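Local coordinates for protein cysteine desulfurase (Fervidobacterium islandicum, PDB 6A6E) that probably catalyses PLP-dependent removal of sulfur from L-cysteine, leaving alanine and an enzyme-bound persulfide that can supply iron-sulfur cluster assembly, at residues K85-F89 / L296-D301; N88-A92 / V220-K224; N112-S117 / Q255-Y261; I119-T125 / I174-V179. All coordinates share one frame; numbering follows the deposited sequence. Where two conformers were deposited one is given.

Interaction 1 (K85-F89 / L296-D301)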
loop_
_atom_site.group_PDB
_atom_site.type_symbol
_atom_site.label_atom_id
_atom_site.label_comp_id
_atom_site.label_asym_id
_atom_site.label_seq_id
_atom_site.Cartn_x
_atom_site.Cartn_y
_atom_site.Cartn_z
ATOM N N LYS A 85 -15.931 8.095 -7.100
ATOM C CA LYS A 85 -16.264 7.010 -8.034
ATOM C C LYS A 85 -16.441 5.676 -7.314
ATOM O O LYS A 85 -17.356 4.914 -7.648
ATOM C CB LYS A 85 -15.211 6.858 -9.103
ATOM C CG LYS A 85 -15.021 8.089 -9.948
ATOM C CD LYS A 85 -13.832 7.900 -10.895
ATOM C CE LYS A 85 -13.468 9.200 -11.648
ATOM N NZ LYS A 85 -12.367 9.057 -12.610
ATOM N N VAL A 86 -15.617 5.422 -6.290
ATOM C CA VAL A 86 -15.714 4.179 -5.537
ATOM C C VAL A 86 -17.018 4.222 -4.684
ATOM O O VAL A 86 -17.740 3.230 -4.572
ATOM C CB VAL A 86 -14.461 3.940 -4.651
ATOM C CG1 VAL A 86 -14.707 2.856 -3.649
ATOM C CG2 VAL A 86 -13.232 3.654 -5.513
ATOM N N ALA A 87 -17.280 5.353 -4.051
ATOM C CA ALA A 87 -18.482 5.505 -3.248
ATOM C C ALA A 87 -19.715 5.292 -4.160
ATOM O O ALA A 87 -20.611 4.568 -3.782
ATOM C CB ALA A 87 -18.532 6.897 -2.576
ATOM N N ASN A 88 -19.733 5.867 -5.354
ATOM C CA ASN A 88 -20.923 5.690 -6.221
ATOM C C ASN A 88 -21.039 4.233 -6.653
ATOM O O ASN A 88 -22.108 3.720 -6.744
ATOM C CB ASN A 88 -20.891 6.548 -7.483
ATOM C CG ASN A 88 -21.001 8.069 -7.183
ATOM O OD1 ASN A 88 -21.387 8.483 -6.087
ATOM N ND2 ASN A 88 -20.612 8.887 -8.156
ATOM N N PHE A 89 -19.921 3.569 -6.893
ATOM C CA PHE A 89 -19.946 2.161 -7.301
ATOM C C PHE A 89 -20.546 1.237 -6.256
ATOM O O PHE A 89 -21.099 0.178 -6.617
ATOM C CB PHE A 89 -18.512 1.726 -7.543
ATOM C CG PHE A 89 -18.369 0.362 -8.138
ATOM C CD1 PHE A 89 -18.780 0.121 -9.431
ATOM C CD2 PHE A 89 -17.737 -0.652 -7.432
ATOM C CE1 PHE A 89 -18.619 -1.126 -9.987
ATOM C CE2 PHE A 89 -17.510 -1.891 -8.024
ATOM C CZ PHE A 89 -17.957 -2.126 -9.297
ATOM N N LEU A 296 -7.673 3.076 -9.766
ATOM C CA LEU A 296 -8.860 2.337 -9.423
ATOM C C LEU A 296 -10.139 3.042 -9.918
ATOM O O LEU A 296 -11.079 2.412 -10.409
ATOM C CB LEU A 296 -8.946 2.036 -7.936
ATOM C CG LEU A 296 -10.164 1.252 -7.439
ATOM C CD1 LEU A 296 -10.192 -0.116 -8.092
ATOM C CD2 LEU A 296 -10.140 1.084 -5.960
ATOM N N GLY A 297 -10.184 4.335 -9.680
ATOM C CA GLY A 297 -11.245 5.194 -10.202
ATOM C C GLY A 297 -11.411 5.058 -11.719
ATOM O O GLY A 297 -12.518 4.920 -12.207
ATOM N N TYR A 298 -10.295 5.055 -12.442
ATOM C CA TYR A 298 -10.337 4.873 -13.881
ATOM C C TYR A 298 -10.758 3.467 -14.317
ATOM O O TYR A 298 -11.408 3.330 -15.347
ATOM C CB TYR A 298 -9.009 5.240 -14.506
ATOM C CG TYR A 298 -8.691 6.725 -14.449
ATOM C CD1 TYR A 298 -9.663 7.688 -14.668
ATOM C CD2 TYR A 298 -7.390 7.156 -14.260
ATOM C CE1 TYR A 298 -9.347 9.031 -14.647
ATOM C CE2 TYR A 298 -7.077 8.506 -14.227
ATOM C CZ TYR A 298 -8.052 9.417 -14.404
ATOM O OH TYR A 298 -7.684 10.736 -14.390
ATOM N N THR A 299 -10.403 2.447 -13.524
ATOM C CA THR A 299 -10.904 1.091 -13.709
ATOM C C THR A 299 -12.407 0.997 -13.571
ATOM O O THR A 299 -13.111 0.396 -14.412
ATOM C CB THR A 299 -10.199 0.157 -12.704
ATOM O OG1 THR A 299 -8.776 0.295 -12.893
ATOM C CG2 THR A 299 -10.592 -1.227 -12.850
ATOM N N ILE A 300 -12.925 1.607 -12.534
ATOM C CA ILE A 300 -14.354 1.687 -12.358
ATOM C C ILE A 300 -14.992 2.469 -13.533
ATOM O O ILE A 300 -16.051 2.036 -14.004
ATOM C CB ILE A 300 -14.711 2.283 -10.993
ATOM C CG1 ILE A 300 -14.348 1.295 -9.873
ATOM C CG2 ILE A 300 -16.202 2.539 -10.846
ATOM C CD1 ILE A 300 -14.423 1.960 -8.524
ATOM N N ASP A 301 -14.403 3.596 -14.000
ATOM C CA ASP A 301 -14.966 4.243 -15.172
ATOM C C ASP A 301 -15.026 3.283 -16.379
ATOM O O ASP A 301 -16.000 3.297 -17.132
ATOM C CB ASP A 301 -14.196 5.494 -15.638
ATOM C CG ASP A 301 -14.200 6.644 -14.610
ATOM O OD1 ASP A 301 -15.115 6.708 -13.743
ATOM O OD2 ASP A 301 -13.281 7.476 -14.705
#

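Interaction 2 (N88-A92 / V220-K224)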
loop_
_atom_site.group_PDB
_atom_site.type_symbol
_atom_site.label_atom_id
_atom_site.label_comp_id
_atom_site.label_asym_id
_atom_site.label_seq_id
_atom_site.Cartn_x
_atom_site.Cartn_y
_atom_site.Cartn_z
ATOM N N ASN A 88 -19.733 5.867 -5.354
ATOM C CA ASN A 88 -20.923 5.690 -6.221
ATOM C C ASN A 88 -21.039 4.233 -6.653
ATOM O O ASN A 88 -22.108 3.720 -6.744
ATOM C CB ASN A 88 -20.891 6.548 -7.483
ATOM C CG ASN A 88 -21.001 8.069 -7.183
ATOM O OD1 ASN A 88 -21.387 8.483 -6.087
ATOM N ND2 ASN A 88 -20.612 8.887 -8.156
ATOM N N PHE A 89 -19.921 3.569 -6.893
ATOM C CA PHE A 89 -19.946 2.161 -7.301
ATOM C C PHE A 89 -20.546 1.237 -6.256
ATOM O O PHE A 89 -21.099 0.178 -6.617
ATOM C CB PHE A 89 -18.512 1.726 -7.543
ATOM C CG PHE A 89 -18.369 0.362 -8.138
ATOM C CD1 PHE A 89 -18.780 0.121 -9.431
ATOM C CD2 PHE A 89 -17.737 -0.652 -7.432
ATOM C CE1 PHE A 89 -18.619 -1.126 -9.987
ATOM C CE2 PHE A 89 -17.510 -1.891 -8.024
ATOM C CZ PHE A 89 -17.957 -2.126 -9.297
ATOM N N LEU A 90 -20.366 1.576 -4.961
ATOM C CA LEU A 90 -20.891 0.742 -3.872
ATOM C C LEU A 90 -22.207 1.307 -3.271
ATOM O O LEU A 90 -22.727 0.791 -2.310
ATOM C CB LEU A 90 -19.906 0.650 -2.747
ATOM C CG LEU A 90 -18.545 -0.034 -3.088
ATOM C CD1 LEU A 90 -17.709 -0.024 -1.845
ATOM C CD2 LEU A 90 -18.638 -1.486 -3.565
ATOM N N ASN A 91 -22.690 2.434 -3.787
ATOM C CA ASN A 91 -23.792 3.192 -3.127
ATOM C C ASN A 91 -23.498 3.624 -1.705
ATOM O O ASN A 91 -24.363 3.505 -0.796
ATOM C CB ASN A 91 -25.114 2.392 -3.196
ATOM C CG ASN A 91 -26.330 3.270 -2.926
ATOM O OD1 ASN A 91 -26.296 4.439 -3.232
ATOM N ND2 ASN A 91 -27.354 2.719 -2.254
ATOM N N ALA A 92 -22.280 4.115 -1.483
ATOM C CA ALA A 92 -21.892 4.669 -0.186
ATOM C C ALA A 92 -21.735 6.115 -0.326
ATOM O O ALA A 92 -21.712 6.642 -1.446
ATOM C CB ALA A 92 -20.570 4.115 0.351
ATOM N N VAL A 220 -22.739 -4.624 -5.930
ATOM C CA VAL A 220 -22.764 -4.569 -4.463
ATOM C C VAL A 220 -23.326 -3.189 -4.066
ATOM O O VAL A 220 -22.854 -2.147 -4.528
ATOM C CB VAL A 220 -21.362 -4.813 -3.877
ATOM C CG1 VAL A 220 -21.280 -4.445 -2.400
ATOM C CG2 VAL A 220 -20.938 -6.278 -4.030
ATOM N N ASP A 221 -24.408 -3.190 -3.284
ATOM C CA ASP A 221 -25.049 -1.991 -2.803
ATOM C C ASP A 221 -25.058 -2.128 -1.299
ATOM O O ASP A 221 -25.842 -2.897 -0.730
ATOM C CB ASP A 221 -26.446 -1.895 -3.366
ATOM C CG ASP A 221 -27.239 -0.723 -2.794
ATOM O OD1 ASP A 221 -26.957 -0.233 -1.661
ATOM O OD2 ASP A 221 -28.145 -0.261 -3.521
ATOM N N VAL A 222 -24.160 -1.375 -0.640
ATOM C CA VAL A 222 -23.894 -1.607 0.793
ATOM C C VAL A 222 -25.104 -1.268 1.673
ATOM O O VAL A 222 -25.212 -1.763 2.810
ATOM C CB VAL A 222 -22.615 -0.841 1.277
ATOM C CG1 VAL A 222 -21.376 -1.431 0.589
ATOM C CG2 VAL A 222 -22.704 0.659 1.003
ATOM N N LYS A 223 -25.964 -0.392 1.184
ATOM C CA LYS A 223 -27.181 0.001 1.919
ATOM C C LYS A 223 -28.256 -1.060 1.891
ATOM O O LYS A 223 -28.882 -1.321 2.907
ATOM C CB LYS A 223 -27.762 1.301 1.372
ATOM C CG LYS A 223 -26.813 2.495 1.430
ATOM C CD LYS A 223 -26.741 3.181 2.803
ATOM C CE LYS A 223 -26.077 2.314 3.882
ATOM N NZ LYS A 223 -25.817 2.965 5.211
ATOM N N LYS A 224 -28.451 -1.689 0.740
ATOM C CA LYS A 224 -29.301 -2.868 0.652
ATOM C C LYS A 224 -28.813 -4.033 1.470
ATOM O O LYS A 224 -29.597 -4.708 2.148
ATOM C CB LYS A 224 -29.396 -3.338 -0.781
ATOM C CG LYS A 224 -30.287 -2.462 -1.576
ATOM C CD LYS A 224 -30.430 -2.940 -3.020
ATOM C CE LYS A 224 -31.394 -1.976 -3.690
ATOM N NZ LYS A 224 -31.470 -2.359 -5.122
HETATM O O HOH W 1 -21.043 -2.598 -7.289
HETATM O O HOH W 2 -24.022 -0.364 -5.869
#

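Interaction 3 (N112-S117 / Q255-Y261)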
loop_
_atom_site.group_PDB
_atom_site.type_symbol
_atom_site.label_atom_id
_atom_site.label_comp_id
_atom_site.label_asym_id
_atom_site.label_seq_id
_atom_site.Cartn_x
_atom_site.Cartn_y
_atom_site.Cartn_z
ATOM N N ASN A 112 -7.942 -4.861 14.865
ATOM C CA ASN A 112 -7.221 -4.011 15.754
ATOM C C ASN A 112 -8.057 -2.805 16.186
ATOM O O ASN A 112 -8.004 -2.421 17.406
ATOM C CB ASN A 112 -5.866 -3.523 15.194
ATOM C CG ASN A 112 -4.866 -4.601 15.081
ATOM O OD1 ASN A 112 -4.174 -4.915 16.060
ATOM N ND2 ASN A 112 -4.743 -5.200 13.849
ATOM N N SER A 113 -8.730 -2.134 15.252
ATOM C CA SER A 113 -9.513 -0.977 15.642
ATOM C C SER A 113 -10.717 -1.410 16.528
ATOM O O SER A 113 -11.021 -0.732 17.497
ATOM C CB SER A 113 -10.027 -0.131 14.477
ATOM O OG SER A 113 -8.882 0.440 13.771
ATOM N N LEU A 114 -11.405 -2.494 16.200
ATOM C CA LEU A 114 -12.525 -2.918 17.093
ATOM C C LEU A 114 -12.045 -3.182 18.541
ATOM O O LEU A 114 -12.734 -2.801 19.494
ATOM C CB LEU A 114 -13.317 -4.051 16.515
ATOM C CG LEU A 114 -14.062 -3.665 15.225
ATOM C CD1 LEU A 114 -14.398 -4.912 14.464
ATOM C CD2 LEU A 114 -15.287 -2.789 15.345
ATOM N N ALA A 115 -10.882 -3.781 18.711
ATOM C CA ALA A 115 -10.366 -4.077 20.044
ATOM C C ALA A 115 -9.910 -2.808 20.793
ATOM O O ALA A 115 -10.167 -2.629 21.984
ATOM C CB ALA A 115 -9.212 -5.053 19.957
ATOM N N LYS A 116 -9.277 -1.887 20.080
ATOM C CA LYS A 116 -8.806 -0.668 20.710
ATOM C C LYS A 116 -9.909 0.277 21.036
ATOM O O LYS A 116 -9.731 1.131 21.862
ATOM C CB LYS A 116 -7.783 0.087 19.808
ATOM C CG LYS A 116 -6.404 -0.582 19.653
ATOM C CD LYS A 116 -5.346 0.412 19.065
ATOM C CE LYS A 116 -5.530 0.744 17.551
ATOM N NZ LYS A 116 -4.408 1.501 16.788
ATOM N N SER A 117 -11.001 0.203 20.300
ATOM C CA SER A 117 -12.114 1.051 20.539
ATOM C C SER A 117 -12.992 0.528 21.708
ATOM O O SER A 117 -14.012 1.126 21.996
ATOM C CB SER A 117 -13.001 1.132 19.304
ATOM O OG SER A 117 -12.290 1.517 18.119
ATOM N N GLN A 255 -16.888 6.318 15.659
ATOM C CA GLN A 255 -16.566 5.862 17.000
ATOM C C GLN A 255 -15.286 4.974 17.062
ATOM O O GLN A 255 -14.881 4.490 18.149
ATOM C CB GLN A 255 -17.794 5.106 17.569
ATOM C CG GLN A 255 -19.077 5.962 17.642
ATOM C CD GLN A 255 -18.871 7.239 18.449
ATOM O OE1 GLN A 255 -19.031 8.339 17.950
ATOM N NE2 GLN A 255 -18.465 7.080 19.688
ATOM N N LEU A 256 -14.617 4.784 15.917
ATOM C CA LEU A 256 -13.549 3.786 15.876
ATOM C C LEU A 256 -12.245 4.472 16.112
ATOM O O LEU A 256 -12.016 5.517 15.481
ATOM C CB LEU A 256 -13.454 3.138 14.500
ATOM C CG LEU A 256 -14.140 1.885 14.069
ATOM C CD1 LEU A 256 -13.504 1.476 12.716
ATOM C CD2 LEU A 256 -14.021 0.773 15.103
ATOM N N GLU A 257 -11.404 3.929 16.997
ATOM C CA GLU A 257 -9.994 4.319 17.088
ATOM C C GLU A 257 -9.236 4.055 15.719
ATOM O O GLU A 257 -9.393 2.992 15.120
ATOM C CB GLU A 257 -9.283 3.556 18.219
ATOM C CG GLU A 257 -7.758 3.822 18.384
ATOM C CD GLU A 257 -7.400 5.181 18.981
ATOM O OE1 GLU A 257 -8.290 5.897 19.450
ATOM O OE2 GLU A 257 -6.224 5.575 18.935
ATOM N N PRO A 258 -8.428 5.017 15.255
ATOM C CA PRO A 258 -7.687 4.768 13.975
ATOM C C PRO A 258 -6.826 3.552 14.142
ATOM O O PRO A 258 -6.314 3.290 15.253
ATOM C CB PRO A 258 -6.848 6.010 13.810
ATOM C CG PRO A 258 -7.673 7.120 14.493
ATOM C CD PRO A 258 -8.339 6.430 15.671
ATOM N N PHE A 259 -6.630 2.813 13.058
ATOM C CA PHE A 259 -5.678 1.705 13.061
ATOM C C PHE A 259 -4.187 2.224 13.073
ATOM O O PHE A 259 -3.422 1.950 13.976
ATOM C CB PHE A 259 -5.963 0.795 11.816
ATOM C CG PHE A 259 -5.096 -0.369 11.709
ATOM C CD1 PHE A 259 -4.589 -0.969 12.840
ATOM C CD2 PHE A 259 -4.686 -0.824 10.461
ATOM C CE1 PHE A 259 -3.756 -2.062 12.762
ATOM C CE2 PHE A 259 -3.873 -1.948 10.374
ATOM C CZ PHE A 259 -3.428 -2.553 11.512
ATOM N N LEU A 260 -3.816 2.933 12.030
ATOM C CA LEU A 260 -2.541 3.544 11.850
ATOM C C LEU A 260 -2.574 5.044 12.164
ATOM O O LEU A 260 -3.604 5.733 11.934
ATOM C CB LEU A 260 -2.089 3.394 10.400
ATOM C CG LEU A 260 -2.101 1.994 9.776
ATOM C CD1 LEU A 260 -1.564 1.977 8.336
ATOM C CD2 LEU A 260 -1.355 1.063 10.673
ATOM N N TYR A 261 -1.400 5.554 12.587
ATOM C CA TYR A 261 -1.220 6.952 12.920
ATOM C C TYR A 261 -0.096 7.596 12.183
ATOM O O TYR A 261 0.847 6.933 11.815
ATOM C CB TYR A 261 -0.876 7.026 14.402
ATOM C CG TYR A 261 -1.817 6.279 15.311
ATOM C CD1 TYR A 261 -3.008 6.843 15.716
ATOM C CD2 TYR A 261 -1.466 5.014 15.816
ATOM C CE1 TYR A 261 -3.866 6.147 16.582
ATOM C CE2 TYR A 261 -2.311 4.319 16.670
ATOM C CZ TYR A 261 -3.472 4.890 17.081
ATOM O OH TYR A 261 -4.293 4.139 17.937
#

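Interaction 4 (I119-T125 / I174-V179)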
loop_
_atom_site.group_PDB
_atom_site.type_symbol
_atom_site.label_atom_id
_atom_site.label_comp_id
_atom_site.label_asym_id
_atom_site.label_seq_id
_atom_site.Cartn_x
_atom_site.Cartn_y
_atom_site.Cartn_z
ATOM N N ILE A 119 -14.935 -2.221 21.519
ATOM C CA ILE A 119 -16.118 -2.844 21.012
ATOM C C ILE A 119 -15.940 -4.366 21.052
ATOM O O ILE A 119 -16.864 -5.108 21.438
ATOM C CB ILE A 119 -16.357 -2.388 19.590
ATOM C CG1 ILE A 119 -16.695 -0.913 19.586
ATOM C CG2 ILE A 119 -17.422 -3.263 18.905
ATOM C CD1 ILE A 119 -16.816 -0.281 18.225
ATOM N N LEU A 120 -14.792 -4.859 20.610
ATOM C CA LEU A 120 -14.497 -6.279 20.694
ATOM C C LEU A 120 -13.685 -6.528 21.931
ATOM O O LEU A 120 -12.524 -6.143 21.959
ATOM C CB LEU A 120 -13.713 -6.757 19.470
ATOM C CG LEU A 120 -13.378 -8.245 19.338
ATOM C CD1 LEU A 120 -14.564 -9.173 19.366
ATOM C CD2 LEU A 120 -12.627 -8.430 18.019
ATOM N N LYS A 121 -14.291 -7.128 22.967
ATOM C CA LYS A 121 -13.626 -7.333 24.284
ATOM C C LYS A 121 -13.227 -8.755 24.557
ATOM O O LYS A 121 -13.691 -9.663 23.885
ATOM C CB LYS A 121 -14.518 -6.918 25.432
ATOM C CG LYS A 121 -15.130 -5.562 25.323
ATOM C CD LYS A 121 -15.468 -5.143 26.731
ATOM C CE LYS A 121 -16.373 -3.955 26.743
ATOM N NZ LYS A 121 -17.738 -4.461 26.500
ATOM N N THR A 122 -12.416 -8.963 25.594
ATOM C CA THR A 122 -12.033 -10.307 26.035
ATOM C C THR A 122 -13.315 -11.088 26.254
ATOM O O THR A 122 -14.308 -10.544 26.723
ATOM C CB THR A 122 -11.225 -10.293 27.349
ATOM O OG1 THR A 122 -11.773 -9.292 28.189
ATOM C CG2 THR A 122 -9.861 -9.869 27.149
ATOM N N GLU A 123 -13.331 -12.344 25.845
ATOM C CA GLU A 123 -14.560 -13.134 25.997
ATOM C C GLU A 123 -15.823 -12.718 25.196
ATOM O O GLU A 123 -16.848 -13.390 25.309
ATOM C CB GLU A 123 -14.902 -13.243 27.497
ATOM C CG GLU A 123 -13.697 -13.670 28.325
ATOM C CD GLU A 123 -14.095 -14.520 29.487
ATOM O OE1 GLU A 123 -15.014 -14.088 30.226
ATOM O OE2 GLU A 123 -13.496 -15.613 29.636
ATOM N N ASP A 124 -15.775 -11.646 24.390
ATOM C CA ASP A 124 -16.698 -11.556 23.260
ATOM C C ASP A 124 -16.333 -12.650 22.274
ATOM O O ASP A 124 -15.227 -13.208 22.305
ATOM C CB ASP A 124 -16.605 -10.231 22.548
ATOM C CG ASP A 124 -17.255 -9.117 23.304
ATOM O OD1 ASP A 124 -18.058 -9.382 24.198
ATOM O OD2 ASP A 124 -16.955 -7.957 23.013
ATOM N N THR A 125 -17.250 -12.929 21.380
ATOM C CA THR A 125 -16.991 -13.938 20.332
ATOM C C THR A 125 -17.089 -13.277 18.986
ATOM O O THR A 125 -17.972 -12.438 18.781
ATOM C CB THR A 125 -18.039 -15.079 20.359
ATOM O OG1 THR A 125 -17.895 -15.768 21.581
ATOM C CG2 THR A 125 -17.869 -16.087 19.226
ATOM N N ILE A 174 -24.409 -20.122 18.866
ATOM C CA ILE A 174 -23.681 -18.873 19.147
ATOM C C ILE A 174 -24.687 -17.767 18.962
ATOM O O ILE A 174 -24.769 -17.181 17.886
ATOM C CB ILE A 174 -22.534 -18.626 18.121
ATOM C CG1 ILE A 174 -21.648 -19.866 17.945
ATOM C CG2 ILE A 174 -21.731 -17.369 18.491
ATOM C CD1 ILE A 174 -20.647 -20.086 19.048
ATOM N N PRO A 175 -25.514 -17.493 19.973
ATOM C CA PRO A 175 -26.660 -16.592 19.666
ATOM C C PRO A 175 -26.376 -15.108 19.542
ATOM O O PRO A 175 -27.093 -14.421 18.825
ATOM C CB PRO A 175 -27.579 -16.807 20.869
ATOM C CG PRO A 175 -26.666 -17.322 21.936
ATOM C CD PRO A 175 -25.711 -18.211 21.236
ATOM N N ASN A 176 -25.354 -14.621 20.242
ATOM C CA ASN A 176 -25.077 -13.173 20.315
ATOM C C ASN A 176 -23.589 -12.845 20.016
ATOM O O ASN A 176 -22.885 -12.277 20.841
ATOM C CB ASN A 176 -25.504 -12.673 21.710
ATOM C CG ASN A 176 -25.565 -11.155 21.811
ATOM O OD1 ASN A 176 -25.857 -10.420 20.839
ATOM N ND2 ASN A 176 -25.287 -10.661 23.015
ATOM N N PRO A 177 -23.109 -13.188 18.820
ATOM C CA PRO A 177 -21.731 -12.798 18.521
ATOM C C PRO A 177 -21.536 -11.291 18.459
ATOM O O PRO A 177 -22.365 -10.571 17.916
ATOM C CB PRO A 177 -21.461 -13.458 17.149
ATOM C CG PRO A 177 -22.783 -13.697 16.526
ATOM C CD PRO A 177 -23.722 -13.953 17.721
ATOM N N LYS A 178 -20.435 -10.804 19.015
ATOM C CA LYS A 178 -20.143 -9.391 18.975
ATOM C C LYS A 178 -19.804 -8.963 17.523
ATOM O O LYS A 178 -20.228 -7.887 17.062
ATOM C CB LYS A 178 -19.033 -9.036 19.973
ATOM C CG LYS A 178 -18.835 -7.534 20.145
ATOM C CD LYS A 178 -20.108 -6.871 20.713
ATOM C CE LYS A 178 -19.841 -5.740 21.666
ATOM N NZ LYS A 178 -19.079 -6.254 22.845
ATOM N N VAL A 179 -19.105 -9.831 16.799
ATOM C CA VAL A 179 -18.685 -9.567 15.397
ATOM C C VAL A 179 -18.930 -10.826 14.567
ATOM O O VAL A 179 -18.679 -11.934 15.039
ATOM C CB VAL A 179 -17.175 -9.193 15.330
ATOM C CG1 VAL A 179 -16.674 -9.045 13.901
ATOM C CG2 VAL A 179 -16.992 -7.907 16.062
HETATM O O HOH W 3 -19.858 -12.128 21.856
#

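Interaction 1 (K85-F89 / L296-D301)
The ring of F89 has I300 lying over one face, with CG1 above the plane and CG2 coming to 3.8 Å from CD1, while F308, outside the two segments, meets the ring edge-to-face. The other ring, that of Y298, has the carboxylate oxygen OD2 of D301 in plane at its edge, and the ammonium group of K85 approaches it obliquely. These side chains fill a helix-helix packing: helix 70-90 and helix 290-306 run roughly the same way, their local axes crossing at 44° and coming within 9.7 Å, as part of the fold-type I PLP-enzyme architecture. On the buried flank, with CG1 anti to the backbone N (chi1 166°), V86 turns CG2 toward I300 CD1, 3.7 Å away; L296 CD2 lies a little further off. V245 of strand 244-248 touches both V86 and L296, which places this flank against the sheet. K85 is close to G297 by backbone, and a beta carbon on that glycine would come tight against K85 CD. The lysine runs out fully extended, crossing D301 at about a right angle. Replacing K85 with an alanine would probably leave the carboxylate of D301 without its cationic mate and open a gap over the backbone of G297, since the lysine's aliphatic chain lies against that backbone. K85 CD rests 3.5 Å from G297 O, and beyond it NZ forms a salt bridge to D301 OD2, 2.8 Å long, meeting that oxygen on its syn side, 20° out of the carboxylate plane.

Interaction 2 (N88-A92 / V220-K224)
Backbone meets backbone where L90 O accepts from V222 N in an almost linear bond, 3.1 Å long with 174° at the hydrogen, so the last turn of one helix is tied to the first turn of another. Helix 70-90 closes in a Schellman motif, with N91 leaving helical geometry at positive phi, and helix 222-225 opens at D221, its N-cap. Their two polar side chains lie side by side and point the same way. N91 ND2 gives a hydrogen bond to D221 OD1, 3.0 Å away, in the plane of its own amide; the oxygen is met from above the carboxylate. The amide and carboxylate planes stand 87° apart. The same OD1 caps the helix by accepting from K224 N at 3.2 Å, which arrives from the opposite face, and more weakly from K223 N. An alanine in place of D221 would strip these donors of their acceptor, and is likely to leave the first turn uncapped and the N91 amide free to turn. In V222, chi1 of -66° sets CG1 anti to the carbonyl carbon and CG2 between the backbone N and the carbonyl carbon, bringing the CG2 methyl to 3.3 Å from L90 O and also toward A92 CB. L90 CD2 and V220 CG1 run alongside each other at 4.1 Å, and L214 and V215 pack on V220 from the preceding loop. A water lies between the two segments, accepting from V220 N, close to F89 O, and sitting over the centre of one face of the F89 ring.

Interaction 3 (N112-S117 / Q255-Y261)
K116 and Y261 come at each other from opposite directions, and the lysine ammonium ends up with three oxygens to bind. NZ donates to Y261 OH at 2.9 Å, to P258 O in that carbonyl's plane, and to F259 O from a position tilted 26° off its plane. The bend that carries NZ to these three oxygens is at chi3 (-73°); the rest of the chain is extended and lies against E257 CG. Y261 OH donates a hydrogen bond to E257 OE2 at 2.6 Å, on the anti lone pair, so lysine, phenol and carboxylate form a chain of bonds that probably stabilises the lysine's charge. Further along, S117 OG works in both directions: it accepts from E257 N at 2.8 Å and donates to S113 O, which S117 N grips from the opposite face. S113 OG lies 2.9 Å from E257 O, but F109 O competes for that proton and the choice is not settled. N112 brings its amide obliquely to the F259 ring, the planes 17° apart, with ND2 3.5 Å from CE1; that nitrogen's bond goes to N108 O. L114 and L256 meet through their CD2 methyls, 3.8 Å apart. The pairing fixes the loop after helix 250-253 to the end of helix 103-116, with F276 of strand 274-276 packing on E257, P258 and Y261. Within this chain, helix 138-147 packs on N112 through L143. The contact also forms part of the dimer interface: R142 of the second subunit makes a salt bridge to E257 OE1, and the F259 ring meets F259 of that subunit.

Interaction 4 (I119-T125 / I174-V179)
K178 curls its side chain toward D124 and the backbone of I119. CG stands anti to the backbone N (chi1 -171°), after which bends at chi2 (62°), chi3 and chi4 turn NZ back to two oxygens. One is D124 OD2, 2.7 Å away in a salt bridge; the other is I119 O at 2.9 Å, met nearly along the C=O axis. D124 is set for this by its own torsion, which puts CG anti to the carbonyl carbon, and by a second grip: K121 N gives a 2.8 Å bond to OD2 from the face opposite to that used by K178 NZ. The carboxylate thus ties together both ends of the type II turn K121-D124. The turn leads straight into strand 125-129, which runs parallel to strand 179-183 in the mixed seven-stranded sheet of the PLP-dependent transferase fold, and the pairing of the two strands starts here. T125 O accepts from K178 N at 3.0 Å, and a longer, weak bond from V179 N follows. T125 also turns its CG2 methyl, anti to the backbone N, to meet I174 CG2 at about a right angle; A152 of strand 150-154 packs on both. A water accepts from T125 N and bonds to N176 O. Deeper in, L120 CD1 lies 4.3 Å from V179 CG2.

In the fold
From the N terminus, helix 70-90 supplies the first partners of two contacts: interaction 1 closes the longest loop, reaching helix 290-306, and interaction 2 closes a shorter one, at the start of helix 222-225. They share N88 and F89, and A87 O probably bonds to A92 N. Interaction 3 starts at the end of helix 103-116 and returns at 255-261, so it crosses interaction 2 but stays within the span of interaction 1. Interaction 4, from 119-125 to 174-179, is the shortest and falls within all three. L114 O, probably bonded to I119 N and L120 N, joins interactions 3 and 4, linking the dimer-facing loop to the starts of strands 125-129 and 179-183 in the seven-stranded sheet.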